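Local structure of putative tautomerase (Streptomyces achromogenes, 3RY0) at residues A[3-9]-A[40-46]. The protein is a putative tautomerase, a small hexameric protein of the tautomerase family whose chain is built around a beta-alpha-beta unit. Sequence-based numbering, arbitrary orientation.
Sequences IRVTLLE and VIVEETP
Ile3 to Leu8 pairs in register with Val40 to Thr45 as two parallel strands, twisted by 29° against each other, and six backbone hydrogen bonds join 3-9 to 40-46. The series starts with Ile41 N on Ile3 O (2.9 Å), alternates between the strands, and ends past the strand proper with Glu9 N on Thr45 O, where the donor stands above the carbonyl plane. On the face bearing Arg4, Thr6, Ile41 and Glu43, a salt bridge spans the pair diagonally: Arg4 NE gives a hydrogen bond to Glu43 OE2 at 2.7 Å. It meets that oxygen from above the carboxylate plane, the two flat groups being turned 49° apart. A bend in the arginine chain (chi3 -136°) turns NE toward the glutamate, and Ile41 CB lies over one guanidinium face, offset toward its rim. Glu43 OE1 and Thr6 OG1, meanwhile, both bind Arg4 NH1 of a neighbouring subunit, so the carboxylate is shared between an arginine of its own chain and the arginine of that subunit, which probably favours its charged form. Thr6 CG2 rests 3.5 Å from Thr45 OG1. Strands 2-8 and 39-45 are the two strands of a beta-alpha-beta unit, joined by helix 13-31, as in the tautomerase (MIF) clan, and strands of two other subunits add antiparallel neighbours to extend the sheet. The opposite face, turned to that helix, is mainly aliphatic: Val5 CG2 reaches Val40 CG1 at 4.1 Å, and Leu7 CD1 touches Val42 CG1 at 3.8 Å, while Leu19 and Leu23 pack on Val5. Beyond the strands, the carboxylate of Glu9 lies against the Pro46 ring, with OE1 3.6 Å from Pro46 CB, and Glu9 CG comes within 4.0 Å of Glu44 CB.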
ATOM      1  N   ILE A   3      10.057  -3.569  -2.073  1.00  9.74           N
ATOM      2  CA  ILE A   3      10.025  -2.331  -2.862  1.00 11.29           C
ATOM      3  C   ILE A   3       8.791  -2.347  -3.766  1.00 11.81           C
ATOM      4  O   ILE A   3       8.676  -3.250  -4.633  1.00 13.84           O
ATOM      5  CB  ILE A   3      11.308  -2.191  -3.729  1.00  8.83           C
ATOM      6  CG1 ILE A   3      12.505  -2.126  -2.841  1.00 11.18           C
ATOM      7  CG2 ILE A   3      11.226  -0.913  -4.608  1.00 13.88           C
ATOM      8  CD1 ILE A   3      13.880  -2.251  -3.642  1.00 14.06           C
ATOM      9  N   ARG A   4       7.844  -1.438  -3.581  1.00 11.03           N
ATOM     10  CA  ARG A   4       6.624  -1.418  -4.403  1.00 11.08           C
ATOM     11  C   ARG A   4       6.736  -0.194  -5.267  1.00 11.21           C
ATOM     12  O   ARG A   4       6.790   0.928  -4.735  1.00 12.22           O
ATOM     13  CB  ARG A   4       5.366  -1.320  -3.552  1.00 13.77           C
ATOM     14  CG  ARG A   4       4.123  -1.647  -4.340  1.00 15.29           C
ATOM     15  CD  ARG A   4       2.852  -1.948  -3.388  1.00 21.37           C
ATOM     16  NE  ARG A   4       2.167  -3.152  -3.935  1.00 36.36           N
ATOM     17  CZ  ARG A   4       1.955  -4.364  -3.378  1.00 22.95           C
ATOM     18  NH1 ARG A   4       1.329  -5.201  -4.163  1.00 35.59           N
ATOM     19  NH2 ARG A   4       2.189  -4.803  -2.056  1.00 21.09           N
ATOM     20  N   VAL A   5       6.680  -0.379  -6.581  1.00 11.21           N
ATOM     21  CA  VAL A   5       6.819   0.737  -7.500  1.00 11.44           C
ATOM     22  C   VAL A   5       5.464   0.979  -8.148  1.00 11.81           C
ATOM     23  O   VAL A   5       4.804   0.006  -8.618  1.00 14.36           O
ATOM     24  CB  VAL A   5       7.810   0.391  -8.612  1.00 12.50           C
ATOM     25  CG1 VAL A   5       8.011   1.525  -9.650  1.00 16.54           C
ATOM     26  CG2 VAL A   5       9.091  -0.073  -8.034  1.00 13.54           C
ATOM     27  N   THR A   6       5.062   2.247  -8.241  1.00 12.01           N
ATOM     28  CA  THR A   6       3.852   2.560  -8.998  1.00 11.91           C
ATOM     29  C   THR A   6       4.272   3.415 -10.228  1.00 11.81           C
ATOM     30  O   THR A   6       4.858   4.473 -10.036  1.00 11.18           O
ATOM     31  CB  THR A   6       2.925   3.387  -8.083  1.00 12.64           C
ATOM     32  OG1 THR A   6       2.641   2.670  -6.870  1.00 17.12           O
ATOM     33  CG2 THR A   6       1.551   3.635  -8.793  1.00 18.14           C
ATOM     34  N   LEU A   7       3.942   2.900 -11.389  1.00 13.94           N
ATOM     35  CA  LEU A   7       4.325   3.522 -12.668  1.00 14.84           C
ATOM     36  C   LEU A   7       3.161   3.744 -13.495  1.00 15.87           C
ATOM     37  O   LEU A   7       2.251   2.970 -13.423  1.00 14.91           O
ATOM     38  CB  LEU A   7       5.162   2.545 -13.549  1.00 20.51           C
ATOM     39  CG  LEU A   7       6.468   1.997 -13.021  1.00 21.19           C
ATOM     40  CD1 LEU A   7       7.176   1.182 -14.134  1.00 23.94           C
ATOM     41  CD2 LEU A   7       7.377   3.209 -12.561  1.00 20.63           C
ATOM     42  N   LEU A   8       3.163   4.729 -14.393  1.00 15.47           N
ATOM     43  CA  LEU A   8       2.136   4.761 -15.462  1.00 16.00           C
ATOM     44  C   LEU A   8       2.280   3.623 -16.398  1.00 19.61           C
ATOM     45  O   LEU A   8       3.460   3.229 -16.742  1.00 19.85           O
ATOM     46  CB  LEU A   8       2.259   6.010 -16.295  1.00 18.51           C
ATOM     47  CG  LEU A   8       1.780   7.257 -15.648  1.00 16.35           C
ATOM     48  CD1 LEU A   8       2.331   8.525 -16.434  1.00 19.46           C
ATOM     49  CD2 LEU A   8       0.232   7.338 -15.656  1.00 15.75           C
ATOM     50  N   GLU A   9       1.155   3.140 -16.911  1.00 19.52           N
ATOM     51  CA  GLU A   9       1.116   2.220 -18.039  1.00 21.94           C
ATOM     52  C   GLU A   9       1.954   2.730 -19.208  1.00 23.53           C
ATOM     53  O   GLU A   9       2.126   3.906 -19.438  1.00 23.76           O
ATOM     54  CB  GLU A   9      -0.361   1.941 -18.501  1.00 19.83           C
ATOM     55  CG  GLU A   9      -1.128   1.018 -17.606  1.00 24.54           C
ATOM     56  CD  GLU A   9      -2.572   0.767 -18.038  1.00 21.42           C
ATOM     57  OE1 GLU A   9      -3.050   1.416 -19.009  1.00 32.30           O
ATOM     58  OE2 GLU A   9      -3.254  -0.032 -17.405  1.00 27.55           O
ATOM     59  N   VAL A  40      10.670  -6.914  -5.299  1.00 10.15           N
ATOM     60  CA  VAL A  40      10.129  -5.728  -5.971  1.00 11.21           C
ATOM     61  C   VAL A  40       8.836  -6.114  -6.609  1.00 11.38           C
ATOM     62  O   VAL A  40       8.743  -7.140  -7.373  1.00 12.17           O
ATOM     63  CB  VAL A  40      11.107  -5.214  -7.078  1.00 11.47           C
ATOM     64  CG1 VAL A  40      10.609  -3.893  -7.650  1.00 13.26           C
ATOM     65  CG2 VAL A  40      12.536  -4.988  -6.570  1.00 13.49           C
ATOM     66  N   ILE A  41       7.787  -5.308  -6.400  1.00 11.89           N
ATOM     67  CA  ILE A  41       6.511  -5.488  -7.056  1.00 12.78           C
ATOM     68  C   ILE A  41       6.254  -4.201  -7.897  1.00 11.42           C
ATOM     69  O   ILE A  41       6.319  -3.073  -7.328  1.00 11.85           O
ATOM     70  CB  ILE A  41       5.330  -5.606  -6.041  1.00 11.76           C
ATOM     71  CG1 ILE A  41       5.620  -6.731  -5.052  1.00 22.12           C
ATOM     72  CG2 ILE A  41       3.990  -5.773  -6.888  1.00 16.49           C
ATOM     73  CD1 ILE A  41       5.393  -8.127  -5.550  1.00 23.25           C
ATOM     74  N   VAL A  42       6.008  -4.352  -9.170  1.00 12.11           N
ATOM     75  CA  VAL A  42       5.803  -3.199 -10.060  1.00 12.69           C
ATOM     76  C   VAL A  42       4.343  -3.157 -10.393  1.00 14.61           C
ATOM     77  O   VAL A  42       3.813  -4.127 -11.009  1.00 15.95           O
ATOM     78  CB  VAL A  42       6.670  -3.270 -11.333  1.00 13.57           C
ATOM     79  CG1 VAL A  42       6.337  -2.077 -12.305  1.00 15.85           C
ATOM     80  CG2 VAL A  42       8.135  -3.216 -11.037  1.00 14.49           C
ATOM     81  N   GLU A  43       3.679  -2.037 -10.078  1.00 12.47           N
ATOM     82  CA  GLU A  43       2.237  -1.891 -10.378  1.00 15.73           C
ATOM     83  C   GLU A  43       2.151  -0.797 -11.473  1.00 15.56           C
ATOM     84  O   GLU A  43       2.939   0.172 -11.467  1.00 16.28           O
ATOM     85  CB  GLU A  43       1.597  -1.299  -9.139  1.00 18.12           C
ATOM     86  CG  GLU A  43       1.694  -2.162  -7.938  1.00 29.35           C
ATOM     87  CD  GLU A  43       1.066  -1.474  -6.726  1.00 39.98           C
ATOM     88  OE1 GLU A  43       1.118  -0.189  -6.617  1.00 47.15           O
ATOM     89  OE2 GLU A  43       0.545  -2.262  -5.896  1.00 45.81           O
ATOM     90  N   GLU A  44       1.257  -0.969 -12.449  1.00 15.72           N
ATOM     91  CA  GLU A  44       1.080  -0.037 -13.579  1.00 16.12           C
ATOM     92  C   GLU A  44      -0.336   0.528 -13.396  1.00 17.77           C
ATOM     93  O   GLU A  44      -1.332  -0.186 -13.118  1.00 21.11           O
ATOM     94  CB  GLU A  44       1.221  -0.766 -14.918  1.00 18.40           C
ATOM     95  CG  GLU A  44       2.663  -1.180 -15.104  1.00 24.93           C
ATOM     96  CD  GLU A  44       3.056  -1.573 -16.552  1.00 33.92           C
ATOM     97  OE1 GLU A  44       2.287  -1.291 -17.495  1.00 39.54           O
ATOM     98  OE2 GLU A  44       4.162  -2.126 -16.720  1.00 36.14           O
ATOM     99  N   THR A  45      -0.431   1.843 -13.519  1.00 14.49           N
ATOM    100  CA  THR A  45      -1.659   2.558 -13.360  1.00 14.13           C
ATOM    101  C   THR A  45      -2.024   3.213 -14.716  1.00 13.70           C
ATOM    102  O   THR A  45      -1.169   3.891 -15.312  1.00 14.02           O
ATOM    103  CB  THR A  45      -1.480   3.685 -12.296  1.00 13.35           C
ATOM    104  OG1 THR A  45      -1.073   3.029 -11.053  1.00 21.12           O
ATOM    105  CG2 THR A  45      -2.713   4.447 -12.129  1.00 15.46           C
ATOM    106  N   PRO A  46      -3.292   3.085 -15.162  1.00 12.45           N
ATOM    107  CA  PRO A  46      -3.654   3.770 -16.415  1.00 14.29           C
ATOM    108  C   PRO A  46      -3.693   5.261 -16.170  1.00 13.64           C
ATOM    109  O   PRO A  46      -3.977   5.731 -15.030  1.00 11.86           O
ATOM    110  CB  PRO A  46      -5.057   3.265 -16.722  1.00 14.15           C
ATOM    111  CG  PRO A  46      -5.557   2.666 -15.639  1.00 17.09           C
ATOM    112  CD  PRO A  46      -4.380   2.250 -14.616  1.00 14.06           C
TER